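Local coordinates for pectate lyase (Cellvibrio cellulosa, PDB 1GXM), which cleaves pectate (polygalacturonic acid) by beta-elimination, here represented by its catalytic module alone, at residues Ile71-Ala75 with Phe132-Gly136; Gln110-Ala115 with Lys173-Tyr177. All coordinates share one frame; numbering follows the deposited sequence.

Overall arrangement
Contact 1 and contact 2 both belong to the pectic acid lyase domain. Their segments alternate along the chain: 71-75, 110-115, 132-136, 173-177. Contact 1 joins two loops, each lying between a short strand and a helix (77-90 and 136-148). Contact 2 sets the loop after helix 93-109 against helix 161-181. The centres are about 16 Å apart. The centre of contact 1 is about 6 Å from the centre of the folded chain, that of contact 2 about 14 Å. They touch where F132 packs on Y177, with F132 CZ 4.1 Å from Y177 CE1. A115 and Y177 also touch A130, just before 132-136. Through F132 and Y177, the loop before helix 136-148 packs on helix 161-181.

Contact 1: residues Ile71-Ala75 with Phe132-Gly136; sequences IDNGA and FNDNG
I71 and G136 form the apolar part of this contact. The I71 side chain reaches across to the glycine backbone, with I71 CD1 3.5 Å from G136 C. CG1 sits between the backbone N and carbonyl carbon of I71 (chi1 56°), and an extended chi2 (166°) sends CD1 toward the other loop. G136 puts no side chain in its way.

Water carries the clear polar links. Water 1 is gripped by three backbone groups. Water 1 donates to I71 O (2.7 Å) and to D134 O, and accepts from G74 N (2.8 Å). Water 2 donates to I71 O and, at 2.7 Å, to N133 O. I71 O therefore takes two waters, one on the way to each of two neighbouring carbonyls. Water 3 accepts from N133 ND2 (3.1 Å) and lies 2.6 Å from D72 OD1.

The two loops are equivalent in setting. Each follows a two-residue strand and leads into a helix, 77-90 or 136-148, of the helical core. Helices joined by such strand-bearing loops are consistent with the alpha/alpha toroid of family 10 lyases. N135 stands at the N-cap position of the second helix, and E218 accepts from the backbone N of D134 and of N135.

Like charges also meet. D72 OD1 is 3.7 Å from D134 OD1, with the carboxylate planes 70° apart. This holds for one of two conformers of D134, so the pairing is doubtful in detail. The salt bridge from D72 OD2 to K52 probably eases the repulsion. In the same conformer N73 lies alongside D134, and N73 ND2 is hydrogen-bonded to N53.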
# COMPACT_ATOMS: atom_id res chain seq x y z
N ILE A 71 -1.86 -3.50 -9.43
CA ILE A 71 -2.18 -3.37 -8.02
C ILE A 71 -2.52 -1.92 -7.66
O ILE A 71 -2.60 -1.57 -6.49
CB ILE A 71 -1.05 -3.91 -7.14
CG1 ILE A 71 0.27 -3.23 -7.44
CG2 ILE A 71 -0.92 -5.41 -7.33
CD1 ILE A 71 1.34 -3.48 -6.39
N ASP A 72 -2.75 -1.10 -8.66
CA ASP A 72 -3.21 0.26 -8.41
C ASP A 72 -4.68 0.27 -8.07
O ASP A 72 -5.45 -0.57 -8.51
CB ASP A 72 -2.94 1.13 -9.61
CG ASP A 72 -3.14 2.60 -9.31
OD1 ASP A 72 -2.97 3.04 -8.14
OD2 ASP A 72 -3.50 3.34 -10.21
N ASN A 73 -5.08 1.24 -7.26
CA ASN A 73 -6.49 1.42 -6.91
C ASN A 73 -7.14 0.13 -6.39
O ASN A 73 -8.29 -0.18 -6.73
CB ASN A 73 -7.28 2.01 -8.08
CG ASN A 73 -8.58 2.69 -7.63
OD1 ASN A 73 -8.72 3.07 -6.46
ND2 ASN A 73 -9.52 2.84 -8.56
N GLY A 74 -6.38 -0.63 -5.60
CA GLY A 74 -6.84 -1.85 -4.97
C GLY A 74 -7.00 -3.02 -5.90
O GLY A 74 -7.45 -4.09 -5.49
N ALA A 75 -6.66 -2.85 -7.17
CA ALA A 75 -6.86 -3.92 -8.13
C ALA A 75 -6.00 -5.12 -7.79
O ALA A 75 -4.93 -5.00 -7.20
CB ALA A 75 -6.58 -3.45 -9.52
N PHE A 132 4.61 1.67 -3.69
CA PHE A 132 3.90 1.75 -2.44
C PHE A 132 2.61 2.54 -2.57
O PHE A 132 1.71 2.36 -1.78
CB PHE A 132 4.78 2.34 -1.35
CG PHE A 132 5.99 1.52 -1.06
CD1 PHE A 132 5.86 0.23 -0.58
CD2 PHE A 132 7.26 1.99 -1.29
CE1 PHE A 132 6.95 -0.54 -0.32
CE2 PHE A 132 8.36 1.21 -1.04
CZ PHE A 132 8.20 -0.04 -0.54
N ASN A 133 2.52 3.35 -3.60
CA ASN A 133 1.36 4.14 -3.92
C ASN A 133 0.09 3.35 -3.80
O ASN A 133 -0.00 2.22 -4.25
CB ASN A 133 1.48 4.66 -5.35
CG ASN A 133 0.51 5.76 -5.63
OD1 ASN A 133 0.65 6.86 -5.10
ND2 ASN A 133 -0.46 5.50 -6.47
N ASP A 134 -0.92 3.98 -3.20
CA ASP A 134 -2.23 3.37 -2.98
C ASP A 134 -2.14 2.05 -2.24
O ASP A 134 -2.91 1.13 -2.47
CB ASP A 134 -2.95 3.17 -4.31
CG ASP A 134 -4.44 3.38 -4.16
OD1 ASP A 134 -5.18 3.11 -5.12
OD2 ASP A 134 -4.97 3.80 -3.10
N ASN A 135 -1.18 1.96 -1.34
CA ASN A 135 -0.93 0.78 -0.54
C ASN A 135 -0.66 -0.47 -1.36
O ASN A 135 -0.80 -1.57 -0.87
CB ASN A 135 -2.10 0.54 0.43
CG ASN A 135 -2.21 1.61 1.44
OD1 ASN A 135 -1.21 2.05 2.02
ND2 ASN A 135 -3.44 2.05 1.69
N GLY A 136 -0.21 -0.31 -2.60
CA GLY A 136 -0.11 -1.44 -3.50
C GLY A 136 0.84 -2.52 -3.01
O GLY A 136 0.45 -3.65 -2.73
O HOH W 1 -3.88 -0.60 -4.33
O HOH W 2 -0.43 0.58 -6.39
O HOH W 3 -0.60 2.50 -7.32

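Contact 2: residues Gln110-Ala115 with Lys173-Tyr177; sequences QYSTGA and KGTDY
K173 lies across the turn of 110-115. K173 CB rests on the glycine of that turn, 3.7 Å from G114 CA. Next along the chain, K173 CD passes the Q110 amide, 4.0 Å from Q110 OE1. The bend at chi3 (63°) brings K173 CE near the Y111 and S112 carbonyls, 3.5 Å from S112 O. The tip is bound through water. NZ donates to water 4, which donates on to Q110 OE1, and to water 5, which donates to Q110 O.

The turn is a type I beta turn from Y111 to G114. It lies in the loop that links helix 93-109 to strand 119-120. It is pressed against helix 161-181. The fit is close at G114 and G174, and G114 CA makes a CA-H...O contact to K173 O (3.4 Å). G114, having no side chain, lets its CA lie directly against that carbonyl. Q110 NE2 holds the turn from within by a bond to G114 O (2.9 Å, 154° at the hydrogen). It also bonds A170 O one turn earlier on the helix.

Y177 meets the other end of the turn. Y177 CB is 3.3 Å from T113 O, which lies at the ring edge. A115 CB sits over one ring face in a CH-pi contact, 4.0 Å from the Y177 ring centroid. Y177 OH bonds G197 O, and T113 OG1 bonds A198 O. Water 6 donates to T113 O and D176 OD2.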
# COMPACT_ATOMS: atom_id res chain seq x y z
N GLN A 110 7.06 -9.96 -9.11
CA GLN A 110 8.05 -9.53 -8.17
C GLN A 110 9.45 -9.54 -8.76
O GLN A 110 9.88 -10.52 -9.35
CB GLN A 110 8.00 -10.38 -6.91
CG GLN A 110 8.81 -9.84 -5.77
CD GLN A 110 8.60 -10.62 -4.50
OE1 GLN A 110 8.61 -11.85 -4.51
NE2 GLN A 110 8.39 -9.91 -3.40
N TYR A 111 10.17 -8.45 -8.61
CA TYR A 111 11.54 -8.40 -9.02
C TYR A 111 12.41 -9.24 -8.11
O TYR A 111 12.02 -9.56 -7.00
CB TYR A 111 12.05 -6.97 -8.98
CG TYR A 111 11.49 -6.00 -9.98
CD1 TYR A 111 10.32 -5.31 -9.74
CD2 TYR A 111 12.20 -5.69 -11.12
CE1 TYR A 111 9.86 -4.35 -10.61
CE2 TYR A 111 11.73 -4.74 -12.00
CZ TYR A 111 10.57 -4.06 -11.73
OH TYR A 111 10.14 -3.11 -12.60
N SER A 112 13.64 -9.49 -8.53
CA SER A 112 14.60 -10.26 -7.74
C SER A 112 14.86 -9.62 -6.39
O SER A 112 15.16 -10.31 -5.42
CB SER A 112 15.93 -10.39 -8.49
OG SER A 112 16.52 -9.15 -8.68
N THR A 113 14.69 -8.31 -6.32
CA THR A 113 14.90 -7.55 -5.09
C THR A 113 13.73 -7.61 -4.12
O THR A 113 13.83 -7.13 -3.01
CB THR A 113 15.10 -6.10 -5.42
OG1 THR A 113 13.93 -5.63 -6.11
CG2 THR A 113 16.28 -5.86 -6.35
N GLY A 114 12.60 -8.11 -4.57
CA GLY A 114 11.38 -8.13 -3.78
C GLY A 114 10.39 -7.04 -4.15
O GLY A 114 9.25 -7.11 -3.72
N ALA A 115 10.80 -6.06 -4.93
CA ALA A 115 9.91 -4.98 -5.34
C ALA A 115 8.72 -5.54 -6.09
O ALA A 115 8.85 -6.46 -6.89
CB ALA A 115 10.64 -4.04 -6.22
N LYS A 173 11.19 -11.60 0.56
CA LYS A 173 11.86 -10.73 -0.39
C LYS A 173 11.27 -9.32 -0.33
O LYS A 173 11.99 -8.36 -0.40
CB LYS A 173 11.74 -11.27 -1.81
CG LYS A 173 12.61 -12.48 -2.06
CD LYS A 173 12.24 -13.19 -3.36
CE LYS A 173 12.45 -12.35 -4.58
NZ LYS A 173 12.15 -13.15 -5.80
N GLY A 174 9.95 -9.22 -0.22
CA GLY A 174 9.30 -7.93 -0.14
C GLY A 174 9.71 -7.18 1.10
O GLY A 174 9.93 -5.96 1.10
N THR A 175 9.82 -7.92 2.20
CA THR A 175 10.26 -7.33 3.44
C THR A 175 11.68 -6.83 3.33
O THR A 175 12.00 -5.75 3.79
CB THR A 175 10.14 -8.36 4.57
OG1 THR A 175 8.77 -8.73 4.74
CG2 THR A 175 10.54 -7.75 5.89
N ASP A 176 12.55 -7.65 2.75
CA ASP A 176 13.92 -7.28 2.52
C ASP A 176 13.97 -5.99 1.71
O ASP A 176 14.73 -5.08 2.02
CB ASP A 176 14.65 -8.42 1.82
CG ASP A 176 16.11 -8.17 1.70
OD1 ASP A 176 16.81 -8.26 2.73
OD2 ASP A 176 16.64 -7.87 0.62
N TYR A 177 13.18 -5.93 0.64
CA TYR A 177 13.11 -4.72 -0.17
C TYR A 177 12.76 -3.48 0.67
O TYR A 177 13.40 -2.44 0.59
CB TYR A 177 12.10 -4.88 -1.33
CG TYR A 177 12.13 -3.66 -2.18
CD1 TYR A 177 11.35 -2.55 -1.87
CD2 TYR A 177 13.02 -3.56 -3.24
CE1 TYR A 177 11.45 -1.42 -2.57
CE2 TYR A 177 13.12 -2.42 -3.96
CZ TYR A 177 12.33 -1.33 -3.62
OH TYR A 177 12.45 -0.15 -4.31
O HOH W 4 9.45 -14.15 -5.56
O HOH W 5 11.77 -12.40 -8.49
O HOH W 6 15.89 -6.28 -1.58